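Local coordinates for uncharacterized protein (Bacteroides ovatus, PDB 3NQK), which is of unknown function but joins an E-set-like DUF4973 region to a BT_3044-like C-terminal region in a largely beta-stranded chain, at residues Arg266-Ile271 and Thr301-Ile306; Lys124-Leu129 and Leu151-Pro156. All coordinates share one frame; numbering follows the deposited sequence.

Interaction 1 (Arg266-Ile271 and Thr301-Ile306)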
loop_
_atom_site.group_PDB
_atom_site.type_symbol
_atom_site.label_atom_id
_atom_site.label_comp_id
_atom_site.label_asym_id
_atom_site.label_seq_id
_atom_site.Cartn_x
_atom_site.Cartn_y
_atom_site.Cartn_z
ATOM N N ARG A 266 -13.730 -9.397 6.471
ATOM C CA ARG A 266 -14.996 -8.888 6.000
ATOM C C ARG A 266 -15.635 -8.046 7.094
ATOM O O ARG A 266 -15.937 -8.548 8.160
ATOM C CB ARG A 266 -15.914 -10.039 5.616
ATOM C CG ARG A 266 -15.401 -10.870 4.405
ATOM C CD ARG A 266 -16.536 -11.686 3.745
ATOM N NE ARG A 266 -16.037 -12.636 2.741
ATOM C CZ ARG A 266 -15.665 -12.311 1.494
ATOM N NH1 ARG A 266 -15.708 -11.042 1.069
ATOM N NH2 ARG A 266 -15.229 -13.262 0.676
ATOM N N ARG A 267 -15.775 -6.747 6.842
ATOM C CA ARG A 267 -16.305 -5.815 7.841
ATOM C C ARG A 267 -17.718 -5.397 7.479
ATOM O O ARG A 267 -17.976 -4.907 6.374
ATOM C CB ARG A 267 -15.413 -4.584 7.953
ATOM C CG ARG A 267 -15.616 -3.790 9.255
ATOM C CD ARG A 267 -14.891 -2.430 9.239
ATOM N NE ARG A 267 -13.432 -2.567 9.140
ATOM C CZ ARG A 267 -12.628 -2.852 10.164
ATOM N NH1 ARG A 267 -13.130 -3.059 11.377
ATOM N NH2 ARG A 267 -11.322 -2.954 9.972
ATOM N N TYR A 268 -18.632 -5.594 8.408
ATOM C CA TYR A 268 -20.036 -5.307 8.188
ATOM C C TYR A 268 -20.512 -4.150 9.060
ATOM O O TYR A 268 -20.219 -4.105 10.255
ATOM C CB TYR A 268 -20.862 -6.529 8.516
ATOM C CG TYR A 268 -20.491 -7.753 7.727
ATOM C CD1 TYR A 268 -21.088 -8.025 6.499
ATOM C CD2 TYR A 268 -19.574 -8.659 8.213
ATOM C CE1 TYR A 268 -20.773 -9.167 5.785
ATOM C CE2 TYR A 268 -19.246 -9.806 7.491
ATOM C CZ TYR A 268 -19.848 -10.044 6.281
ATOM O OH TYR A 268 -19.520 -11.163 5.573
ATOM N N VAL A 269 -21.210 -3.201 8.449
ATOM C CA VAL A 269 -21.916 -2.166 9.194
ATOM C C VAL A 269 -23.366 -2.305 8.886
ATOM O O VAL A 269 -23.774 -2.150 7.738
ATOM C CB VAL A 269 -21.495 -0.777 8.791
ATOM C CG1 VAL A 269 -22.340 0.247 9.535
ATOM C CG2 VAL A 269 -20.003 -0.561 9.072
ATOM N N GLN A 270 -24.143 -2.670 9.885
ATOM C CA GLN A 270 -25.566 -2.864 9.719
ATOM C C GLN A 270 -26.319 -1.757 10.420
ATOM O O GLN A 270 -26.056 -1.463 11.583
ATOM C CB GLN A 270 -25.982 -4.218 10.297
ATOM C CG GLN A 270 -27.470 -4.555 10.107
ATOM C CD GLN A 270 -27.877 -5.841 10.821
ATOM O OE1 GLN A 270 -27.751 -5.958 12.045
ATOM N NE2 GLN A 270 -28.381 -6.796 10.065
ATOM N N ILE A 271 -27.266 -1.150 9.723
ATOM C CA ILE A 271 -28.057 -0.075 10.309
ATOM C C ILE A 271 -29.527 -0.470 10.359
ATOM O O ILE A 271 -30.049 -1.060 9.415
ATOM C CB ILE A 271 -27.871 1.274 9.543
ATOM C CG1 ILE A 271 -28.259 1.134 8.082
ATOM C CG2 ILE A 271 -26.452 1.711 9.610
ATOM C CD1 ILE A 271 -28.272 2.476 7.329
ATOM N N THR A 301 -27.162 -3.312 5.236
ATOM C CA THR A 301 -25.837 -3.686 5.711
ATOM C C THR A 301 -24.802 -3.375 4.662
ATOM O O THR A 301 -24.975 -3.702 3.520
ATOM C CB THR A 301 -25.778 -5.188 6.043
ATOM O OG1 THR A 301 -26.786 -5.501 7.001
ATOM C CG2 THR A 301 -24.387 -5.594 6.593
ATOM N N LEU A 302 -23.730 -2.716 5.075
ATOM C CA LEU A 302 -22.637 -2.381 4.188
ATOM C C LEU A 302 -21.494 -3.322 4.466
ATOM O O LEU A 302 -21.157 -3.561 5.628
ATOM C CB LEU A 302 -22.198 -0.944 4.439
ATOM C CG LEU A 302 -20.865 -0.541 3.841
ATOM C CD1 LEU A 302 -20.971 -0.465 2.297
ATOM C CD2 LEU A 302 -20.398 0.799 4.435
ATOM N N LEU A 303 -20.930 -3.895 3.417
ATOM C CA LEU A 303 -19.766 -4.802 3.534
ATOM C C LEU A 303 -18.537 -4.117 3.044
ATOM O O LEU A 303 -18.565 -3.428 2.049
ATOM C CB LEU A 303 -19.981 -6.060 2.711
ATOM C CG LEU A 303 -18.752 -6.958 2.432
ATOM C CD1 LEU A 303 -18.160 -7.503 3.699
ATOM C CD2 LEU A 303 -19.137 -8.101 1.500
ATOM N N ARG A 304 -17.442 -4.343 3.721
ATOM C CA ARG A 304 -16.191 -3.742 3.344
ATOM C C ARG A 304 -15.108 -4.829 3.420
ATOM O O ARG A 304 -14.871 -5.391 4.470
ATOM C CB ARG A 304 -15.902 -2.567 4.288
ATOM C CG ARG A 304 -14.703 -1.709 3.952
ATOM C CD ARG A 304 -14.842 -0.961 2.656
ATOM N NE ARG A 304 -15.912 0.046 2.628
ATOM C CZ ARG A 304 -15.828 1.243 3.180
ATOM N NH1 ARG A 304 -14.796 1.553 3.958
ATOM N NH2 ARG A 304 -16.810 2.113 3.016
ATOM N N ASN A 305 -14.551 -5.196 2.274
ATOM C CA ASN A 305 -13.568 -6.278 2.215
ATOM C C ASN A 305 -12.165 -5.758 2.392
ATOM O O ASN A 305 -11.745 -4.858 1.668
ATOM C CB ASN A 305 -13.683 -7.002 0.891
ATOM C CG ASN A 305 -15.043 -7.592 0.680
ATOM O OD1 ASN A 305 -15.503 -8.414 1.464
ATOM N ND2 ASN A 305 -15.712 -7.162 -0.368
ATOM N N ILE A 306 -11.413 -6.361 3.319
ATOM C CA ILE A 306 -10.084 -5.844 3.678
ATOM C C ILE A 306 -9.007 -6.891 3.622
ATOM O O ILE A 306 -9.097 -7.926 4.284
ATOM C CB ILE A 306 -10.084 -5.284 5.082
ATOM C CG1 ILE A 306 -10.987 -4.055 5.162
ATOM C CG2 ILE A 306 -8.661 -4.936 5.512
ATOM C CD1 ILE A 306 -11.156 -3.499 6.609
HETATM O O HOH W 1 -18.417 -2.296 6.396
#

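Interaction 2 (Lys124-Leu129 and Leu151-Pro156)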
loop_
_atom_site.group_PDB
_atom_site.type_symbol
_atom_site.label_atom_id
_atom_site.label_comp_id
_atom_site.label_asym_id
_atom_site.label_seq_id
_atom_site.Cartn_x
_atom_site.Cartn_y
_atom_site.Cartn_z
ATOM N N LYS A 124 -22.182 13.375 -9.557
ATOM C CA LYS A 124 -21.129 12.454 -9.945
ATOM C C LYS A 124 -19.924 13.291 -10.396
ATOM O O LYS A 124 -19.803 13.651 -11.573
ATOM C CB LYS A 124 -21.602 11.530 -11.078
ATOM C CG LYS A 124 -22.661 10.505 -10.645
ATOM C CD LYS A 124 -22.882 9.395 -11.710
ATOM C CE LYS A 124 -23.466 9.953 -13.011
ATOM N NZ LYS A 124 -23.974 8.866 -13.917
ATOM N N TRP A 125 -19.058 13.626 -9.448
ATOM C CA TRP A 125 -17.936 14.536 -9.712
ATOM C C TRP A 125 -16.842 13.884 -10.531
ATOM O O TRP A 125 -16.466 12.736 -10.291
ATOM C CB TRP A 125 -17.347 15.031 -8.407
ATOM C CG TRP A 125 -18.307 15.797 -7.565
ATOM C CD1 TRP A 125 -18.870 15.390 -6.408
ATOM C CD2 TRP A 125 -18.823 17.106 -7.825
ATOM N NE1 TRP A 125 -19.677 16.370 -5.906
ATOM C CE2 TRP A 125 -19.681 17.426 -6.772
ATOM C CE3 TRP A 125 -18.614 18.044 -8.830
ATOM C CZ2 TRP A 125 -20.352 18.632 -6.704
ATOM C CZ3 TRP A 125 -19.280 19.231 -8.767
ATOM C CH2 TRP A 125 -20.137 19.523 -7.707
ATOM N N VAL A 126 -16.318 14.629 -11.492
ATOM C CA VAL A 126 -15.216 14.159 -12.303
ATOM C C VAL A 126 -14.210 15.272 -12.521
ATOM O O VAL A 126 -14.581 16.427 -12.729
ATOM C CB VAL A 126 -15.698 13.621 -13.637
ATOM C CG1 VAL A 126 -14.522 13.257 -14.526
ATOM C CG2 VAL A 126 -16.602 12.402 -13.407
ATOM N N LEU A 127 -12.939 14.926 -12.366
ATOM C CA LEU A 127 -11.830 15.849 -12.579
ATOM C C LEU A 127 -11.113 15.419 -13.823
ATOM O O LEU A 127 -10.396 14.414 -13.810
ATOM C CB LEU A 127 -10.867 15.804 -11.388
ATOM C CG LEU A 127 -9.639 16.699 -11.482
ATOM C CD1 LEU A 127 -10.053 18.124 -11.669
ATOM C CD2 LEU A 127 -8.774 16.554 -10.225
ATOM N N PRO A 128 -11.352 16.116 -14.928
ATOM C CA PRO A 128 -10.783 15.744 -16.211
ATOM C C PRO A 128 -9.423 16.351 -16.421
ATOM O O PRO A 128 -9.295 17.578 -16.473
ATOM C CB PRO A 128 -11.764 16.333 -17.196
ATOM C CG PRO A 128 -12.251 17.533 -16.534
ATOM C CD PRO A 128 -12.296 17.216 -15.062
ATOM N N LEU A 129 -8.410 15.495 -16.536
ATOM C CA LEU A 129 -7.036 15.941 -16.723
ATOM C C LEU A 129 -6.538 15.545 -18.082
ATOM O O LEU A 129 -6.794 14.438 -18.554
ATOM C CB LEU A 129 -6.129 15.336 -15.663
ATOM C CG LEU A 129 -6.519 15.645 -14.221
ATOM C CD1 LEU A 129 -5.598 14.910 -13.245
ATOM C CD2 LEU A 129 -6.487 17.123 -13.981
ATOM N N LEU A 151 -9.900 10.782 -16.773
ATOM C CA LEU A 151 -11.185 11.269 -16.290
ATOM C C LEU A 151 -11.450 10.668 -14.929
ATOM O O LEU A 151 -11.980 9.537 -14.801
ATOM C CB LEU A 151 -12.292 10.935 -17.275
ATOM C CG LEU A 151 -12.063 11.503 -18.684
ATOM C CD1 LEU A 151 -13.162 11.038 -19.666
ATOM C CD2 LEU A 151 -11.974 13.036 -18.643
ATOM N N LEU A 152 -11.050 11.411 -13.901
ATOM C CA LEU A 152 -11.117 10.938 -12.551
ATOM C C LEU A 152 -12.513 11.153 -11.921
ATOM O O LEU A 152 -12.930 12.283 -11.683
ATOM C CB LEU A 152 -10.059 11.644 -11.715
ATOM C CG LEU A 152 -8.622 11.576 -12.252
ATOM C CD1 LEU A 152 -7.665 12.154 -11.238
ATOM C CD2 LEU A 152 -8.224 10.164 -12.588
ATOM N N LYS A 153 -13.218 10.047 -11.654
ATOM C CA LYS A 153 -14.469 10.089 -10.885
ATOM C C LYS A 153 -14.096 9.958 -9.419
ATOM O O LYS A 153 -13.780 8.862 -8.934
ATOM C CB LYS A 153 -15.400 8.946 -11.315
ATOM C CG LYS A 153 -16.838 8.972 -10.706
ATOM C CD LYS A 153 -17.532 7.634 -10.949
ATOM C CE LYS A 153 -18.854 7.550 -10.291
ATOM N NZ LYS A 153 -19.393 6.183 -10.418
ATOM N N VAL A 154 -14.093 11.079 -8.725
ATOM C CA VAL A 154 -13.624 11.134 -7.355
ATOM C C VAL A 154 -14.729 10.717 -6.423
ATOM O O VAL A 154 -15.781 11.334 -6.395
ATOM C CB VAL A 154 -13.156 12.558 -6.996
ATOM C CG1 VAL A 154 -12.466 12.570 -5.642
ATOM C CG2 VAL A 154 -12.216 13.096 -8.076
ATOM N N VAL A 155 -14.513 9.610 -5.709
ATOM C CA VAL A 155 -15.513 9.085 -4.777
ATOM C C VAL A 155 -14.968 9.113 -3.349
ATOM O O VAL A 155 -14.186 8.251 -2.956
ATOM C CB VAL A 155 -15.906 7.645 -5.121
ATOM C CG1 VAL A 155 -16.954 7.143 -4.154
ATOM C CG2 VAL A 155 -16.415 7.543 -6.582
ATOM N N PRO A 156 -15.340 10.137 -2.586
ATOM C CA PRO A 156 -14.961 10.174 -1.195
ATOM C C PRO A 156 -15.565 8.999 -0.449
ATOM O O PRO A 156 -16.587 8.460 -0.877
ATOM C CB PRO A 156 -15.576 11.468 -0.704
ATOM C CG PRO A 156 -15.982 12.222 -1.962
ATOM C CD PRO A 156 -16.251 11.233 -2.947
#

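Interaction 1 (Arg266-Ile271 and Thr301-Ile306)
Arg267 and Arg304 exchange two backbone bonds, Arg267 N to Arg304 O (2.9 Å) and Arg304 N to Arg267 O (2.8 Å). Two residues along, Val269 and Leu302 do the same, with Leu302 N reaching Val269 O at 2.7 Å. A water between the two pairs donates to Arg267 O (2.6 Å) and to Leu302 O, giving each carbonyl a second hydrogen bond. At one end, Arg266 NH1 makes a weak, bent bond to Asn305 OD1 (2.7 Å, 123° at the hydrogen), the guanidinium standing almost perpendicular to the amide, while Arg266 NE pairs with Asp258. This is antiparallel pairing between strands 264-279 and 292-307 of the C-terminal sheet; strand 244-257 continues it beyond Arg266, Tyr268 and Gln270. On the face carrying Tyr268 and Leu303, Leu303 CD1 lies over the tyrosine ring in a CH-pi contact, 4.1 Å from its centroid, and Thr301 CG2 meets the ring edge. On the opposite face, Val269 and Leu302 both pack on Tyr164 of strand 162-165. Arg304 bends at chi2 and chi3, taking its guanidinium to the carbonyls of Asn158 and Ser161. Ile306 CD1 comes to the edge of the Arg267 guanidinium, 3.4 Å from NH2.

Interaction 2 (Lys124-Leu129 and Leu151-Pro156)
Leu152 O is met by two groups of the opposite strand: Leu127 N donates a hydrogen bond to it at 2.7 Å, tilted 16° from the carbonyl plane, and Val126 CA adds a CA-H...O contact. The return bond from Leu152 N to Leu127 O is longer, 3.1 Å, and its donor stands well above the plane of that carbonyl. Further along, Val154 N reaches Trp125 O at 3.3 Å, again from above the plane, with Lys153 CA as a second, CH neighbour of the same oxygen. The two strands run antiparallel but splayed, 151° between their directions. Pro128 sits opposite Leu151 as a non-hydrogen-bonded pair, where its missing N-H costs this pairing nothing; Leu151 CD2 lies 3.6 Å from Pro128 CB. With its CG anti to the carbonyl carbon (chi1 -58°), Leu151 leans toward the proline, and helix 65-76 covers this side through Thr67 and Leu71, with Leu68 against Val126. On the other face Leu127 and Leu152 pack through their CB atoms, 4.3 Å apart, and the CD1 tips of Leu129 and Leu152 meet at 4.0 Å. There Leu110, Ile112 and Phe114 of strand 107-115 close over Leu129, Leu152 and Val154. The strand pair is therefore a middle layer between helix and second sheet, and Ile29 of strand 27-32, which runs parallel to strand 149-157, also touches Leu152. Mostly aliphatic groups on both faces suggest that hydrophobic burial contributes much of the cohesion, while the three backbone bonds hold the register.

Going from the N terminus, interaction 2 comes first: strand 125-133 is joined to strand 149-157 through a connection whose residues 141-144 are not modelled, and their pairing closes that loop. The chain then crosses into the C-terminal sheet and much later forms interaction 1, which closes the loop of 29 residues from strand 264-279 to strand 292-307. The two loops follow in series, neither nested nor crossed, with centres 25 Å apart and nearest atoms about 7 Å apart. Interaction 2 pairs two strands of the mixed sheet, interaction 1 two of the later antiparallel sheet. After strand 149-157 the chain enters that later sheet at strand 162-165, which pairs with strand 292-307.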